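Local coordinates for protein MerB2 (Bacillus megaterium, PDB 5C17) that binds a mercury(II) ion and is probably an alkylmercury lyase that cleaves the carbon-mercury bond of organomercurials, at residues Q90-G94 with G95-F99; C102-S105 with T106-S110. All blocks are in the same frame, centred on the assembly; numbering follows the deposited sequence. Where two conformers were deposited one is given.

Interaction 1. Residues Q90-G94 with G95-F99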
# COMPACT_ATOMS: atom_id res chain seq x y z
N GLN A 90 -9.48 6.25 -1.35
CA GLN A 90 -10.21 5.65 -2.45
C GLN A 90 -9.43 5.84 -3.74
O GLN A 90 -8.96 6.93 -4.01
CB GLN A 90 -11.60 6.28 -2.56
CG GLN A 90 -12.56 5.52 -3.48
CD GLN A 90 -14.02 5.98 -3.33
OE1 GLN A 90 -14.47 6.33 -2.23
NE2 GLN A 90 -14.75 5.97 -4.43
N ILE A 91 -9.29 4.77 -4.51
CA ILE A 91 -8.57 4.83 -5.77
C ILE A 91 -9.39 4.21 -6.89
O ILE A 91 -9.80 3.06 -6.82
CB ILE A 91 -7.17 4.21 -5.68
CG1 ILE A 91 -7.22 2.75 -5.23
CG2 ILE A 91 -6.34 5.01 -4.70
CD1 ILE A 91 -5.88 2.06 -5.33
N HIS A 92 -9.61 4.99 -7.94
CA HIS A 92 -10.29 4.48 -9.11
C HIS A 92 -9.22 4.11 -10.12
O HIS A 92 -8.45 4.96 -10.55
CB HIS A 92 -11.23 5.53 -9.69
CG HIS A 92 -12.17 4.97 -10.71
ND1 HIS A 92 -13.30 4.27 -10.36
CD2 HIS A 92 -12.12 4.97 -12.06
CE1 HIS A 92 -13.93 3.88 -11.45
NE2 HIS A 92 -13.23 4.29 -12.50
N LEU A 93 -9.17 2.83 -10.47
CA LEU A 93 -8.05 2.25 -11.19
C LEU A 93 -8.56 1.05 -12.01
O LEU A 93 -9.21 0.16 -11.45
CB LEU A 93 -7.01 1.78 -10.17
CG LEU A 93 -5.65 1.27 -10.64
CD1 LEU A 93 -4.70 1.32 -9.46
CD2 LEU A 93 -5.73 -0.14 -11.20
N GLY A 94 -8.27 1.02 -13.31
CA GLY A 94 -8.66 -0.10 -14.15
C GLY A 94 -10.16 -0.28 -14.23
O GLY A 94 -10.66 -1.41 -14.37
N GLY A 95 -10.89 0.83 -14.15
CA GLY A 95 -12.33 0.81 -14.30
C GLY A 95 -13.10 0.44 -13.04
O GLY A 95 -14.32 0.30 -13.08
N ARG A 96 -12.41 0.27 -11.91
CA ARG A 96 -13.08 -0.07 -10.66
C ARG A 96 -12.62 0.78 -9.49
O ARG A 96 -11.54 1.38 -9.50
CB ARG A 96 -12.91 -1.54 -10.33
CG ARG A 96 -11.50 -2.03 -10.42
CD ARG A 96 -11.40 -3.50 -9.99
NE ARG A 96 -12.40 -4.36 -10.62
CZ ARG A 96 -12.24 -4.99 -11.78
NH1 ARG A 96 -13.23 -5.75 -12.24
NH2 ARG A 96 -11.13 -4.86 -12.48
N THR A 97 -13.46 0.81 -8.48
CA THR A 97 -13.18 1.53 -7.26
C THR A 97 -12.57 0.60 -6.24
O THR A 97 -13.23 -0.32 -5.75
CB THR A 97 -14.44 2.14 -6.68
OG1 THR A 97 -15.02 3.02 -7.65
CG2 THR A 97 -14.10 2.93 -5.44
N LEU A 98 -11.31 0.83 -5.94
CA LEU A 98 -10.58 0.09 -4.94
C LEU A 98 -10.11 1.06 -3.87
O LEU A 98 -10.46 2.24 -3.88
CB LEU A 98 -9.41 -0.67 -5.60
CG LEU A 98 -9.81 -1.74 -6.63
CD1 LEU A 98 -8.62 -2.21 -7.44
CD2 LEU A 98 -10.44 -2.93 -5.93
N PHE A 99 -9.32 0.56 -2.93
CA PHE A 99 -8.86 1.37 -1.81
C PHE A 99 -7.40 1.08 -1.53
O PHE A 99 -6.88 0.04 -1.94
CB PHE A 99 -9.71 1.09 -0.58
CG PHE A 99 -11.16 1.36 -0.80
CD1 PHE A 99 -12.00 0.37 -1.29
CD2 PHE A 99 -11.70 2.62 -0.55
CE1 PHE A 99 -13.34 0.63 -1.51
CE2 PHE A 99 -13.05 2.87 -0.76
CZ PHE A 99 -13.86 1.87 -1.25

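Interaction 2. Residues C102-S105 with T106-S110. With HG (mercury (II) ion), chain B.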
# COMPACT_ATOMS: atom_id res chain seq x y z
N CYS A 102 -2.70 3.37 2.66
CA CYS A 102 -2.12 4.64 3.09
C CYS A 102 -1.88 5.55 1.90
O CYS A 102 -2.04 5.16 0.74
CB CYS A 102 -0.81 4.42 3.86
SG CYS A 102 0.57 3.94 2.80
N ALA A 103 -1.45 6.76 2.20
CA ALA A 103 -1.18 7.77 1.18
C ALA A 103 -0.12 7.32 0.18
O ALA A 103 -0.24 7.55 -1.02
CB ALA A 103 -0.75 9.05 1.84
N ILE A 104 0.94 6.71 0.67
CA ILE A 104 1.99 6.26 -0.25
C ILE A 104 1.43 5.23 -1.21
O ILE A 104 1.70 5.29 -2.42
CB ILE A 104 3.21 5.71 0.49
CG1 ILE A 104 3.92 6.85 1.24
CG2 ILE A 104 4.16 5.05 -0.48
CD1 ILE A 104 5.04 6.38 2.15
N SER A 105 0.64 4.28 -0.70
CA SER A 105 0.08 3.22 -1.51
C SER A 105 -0.76 3.78 -2.65
O SER A 105 -0.76 3.24 -3.75
CB SER A 105 -0.77 2.26 -0.65
OG SER A 105 0.03 1.57 0.29
N THR A 106 -1.51 4.86 -2.38
CA THR A 106 -2.36 5.43 -3.44
C THR A 106 -1.59 5.73 -4.72
O THR A 106 -2.12 5.63 -5.82
CB THR A 106 -3.12 6.74 -3.03
OG1 THR A 106 -2.22 7.83 -2.77
CG2 THR A 106 -4.03 6.51 -1.83
N LEU A 107 -0.34 6.18 -4.56
CA LEU A 107 0.48 6.59 -5.70
C LEU A 107 1.38 5.45 -6.17
O LEU A 107 1.50 5.19 -7.37
CB LEU A 107 1.28 7.83 -5.33
CG LEU A 107 0.39 9.09 -5.21
CD1 LEU A 107 1.09 10.17 -4.45
CD2 LEU A 107 -0.04 9.61 -6.57
N GLU A 108 2.01 4.74 -5.24
CA GLU A 108 2.89 3.66 -5.67
C GLU A 108 2.11 2.56 -6.39
O GLU A 108 2.66 1.93 -7.28
CB GLU A 108 3.76 3.14 -4.54
CG GLU A 108 3.17 2.07 -3.73
CD GLU A 108 4.12 1.51 -2.69
OE1 GLU A 108 5.22 2.06 -2.49
OE2 GLU A 108 3.76 0.50 -2.06
N LEU A 109 0.84 2.36 -6.04
CA LEU A 109 0.05 1.36 -6.74
C LEU A 109 -0.22 1.76 -8.19
O LEU A 109 -0.34 0.89 -9.06
CB LEU A 109 -1.25 1.08 -5.98
CG LEU A 109 -1.09 0.33 -4.66
CD1 LEU A 109 -2.37 0.39 -3.84
CD2 LEU A 109 -0.67 -1.11 -4.89
N SER A 110 -0.34 3.05 -8.47
CA SER A 110 -0.51 3.51 -9.84
C SER A 110 0.66 3.04 -10.69
O SER A 110 0.49 2.49 -11.79
CB SER A 110 -0.62 5.04 -9.88
OG SER A 110 -0.68 5.52 -11.22
HG HG B . 1.27 1.74 3.33
O HOH W 1 1.23 -0.16 -1.91
O HOH W 2 1.33 -0.38 2.07

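Interaction 1. Residues Q90-G94 with G95-F99
Q90 runs alongside F99, and its amide plane is turned 60° from the ring. Q90 CG sits 3.8 Å from F99 CE2. Q90 CG is anti to the backbone N (chi1 -168°) and the chain runs on extended, which also carries Q90 NE2 to 3.3 Å from T97 CG2. Replacing F99 by alanine removes the ring, and the methylene groups of Q90 would probably lose that neighbour, with the amide freer to turn. H92 crosses T97 at about a right angle. A weak hydrogen bond of 3.4 Å joins H92 ND1 to T97 OG1, which lies in the plane of the imidazole at its edge. R96 O lies over one face of that ring. Behind these contacts is an antiparallel beta hairpin. I91 pairs with L98 through both backbone bonds, and I91 N donates to L98 O at 2.9 Å. L93 and R96 close the ladder round a type I' turn, where G94 and G95 both have positive phi, which favours glycine. I91, L93, R96 and L98 project from the opposite face to H92. Strand 89-93 pairs next with strand 117-122, and strand 96-100 with strand 82-83. I91 and L93 also touch helix 103-113.

Interaction 2. Residues C102-S105 with T106-S110
C102 SG stands between its own backbone N and carbonyl carbon (chi1 73°), and T106 OG1 takes the same position on its residue (chi1 65°). The first torsion turns the sulfur back over the start of the helix, where S105 N donates to C102 SG at 3.5 Å. The second lets the T106 hydroxyl fold back along the helix and donate to A103 O, with T106 OG1 2.7 Å from that oxygen. The same hydroxyl is also hydrogen-bonded to Y170 OH, so its oxygen has two partners. T106 N donates to C102 O in the first turn. C102 is thus the N-cap of helix 103-113, and its sulfur serves as both capping acceptor and metal ligand. C102 SG binds the mercury ion at 2.4 Å, and C165 SG binds it too. Water 2 lies 2.5 Å from the mercury ion and donates to S105 OG. S105 OG in turn donates to water 1, which donates to E108 OE2 at 2.6 Å. In one conformer of S105, therefore, water 2, the S105 hydroxyl and water 1 connect the metal site to E108. S105 has a second conformer, so this link is doubtful. On E108 the extended chain crosses I104 obliquely, with E108 OE1 3.8 Å from I104 CG2. The backbone I104 O accepts from two donors, E108 N and L107 N. F200 of helix 194-207 touches both I104 and E108, while I149 of strand 148-151 touches I104 and L107.

Overall arrangement
The two interactions follow one another along the chain, and strand 96-100 leads directly into helix 103-113. Their centres are about 12 Å apart. Between the two interactions the touching side chain on the hairpin is I91. I91 CG2 lies 4.0 Å from T106 CG2, and I91 CD1 lies 4.2 Å from L109 CD1. Both are apolar packing contacts between the sheet and the helix on it. Interaction 2 supplies C102 to the mercury site and both C102 and S105 to the pocket of the bound dimercaptobutanediol. The side chain of C102 is about 4 Å from that ligand. Interaction 1 stands further back, with the side chain of I91 about 11 Å from the mercury ion.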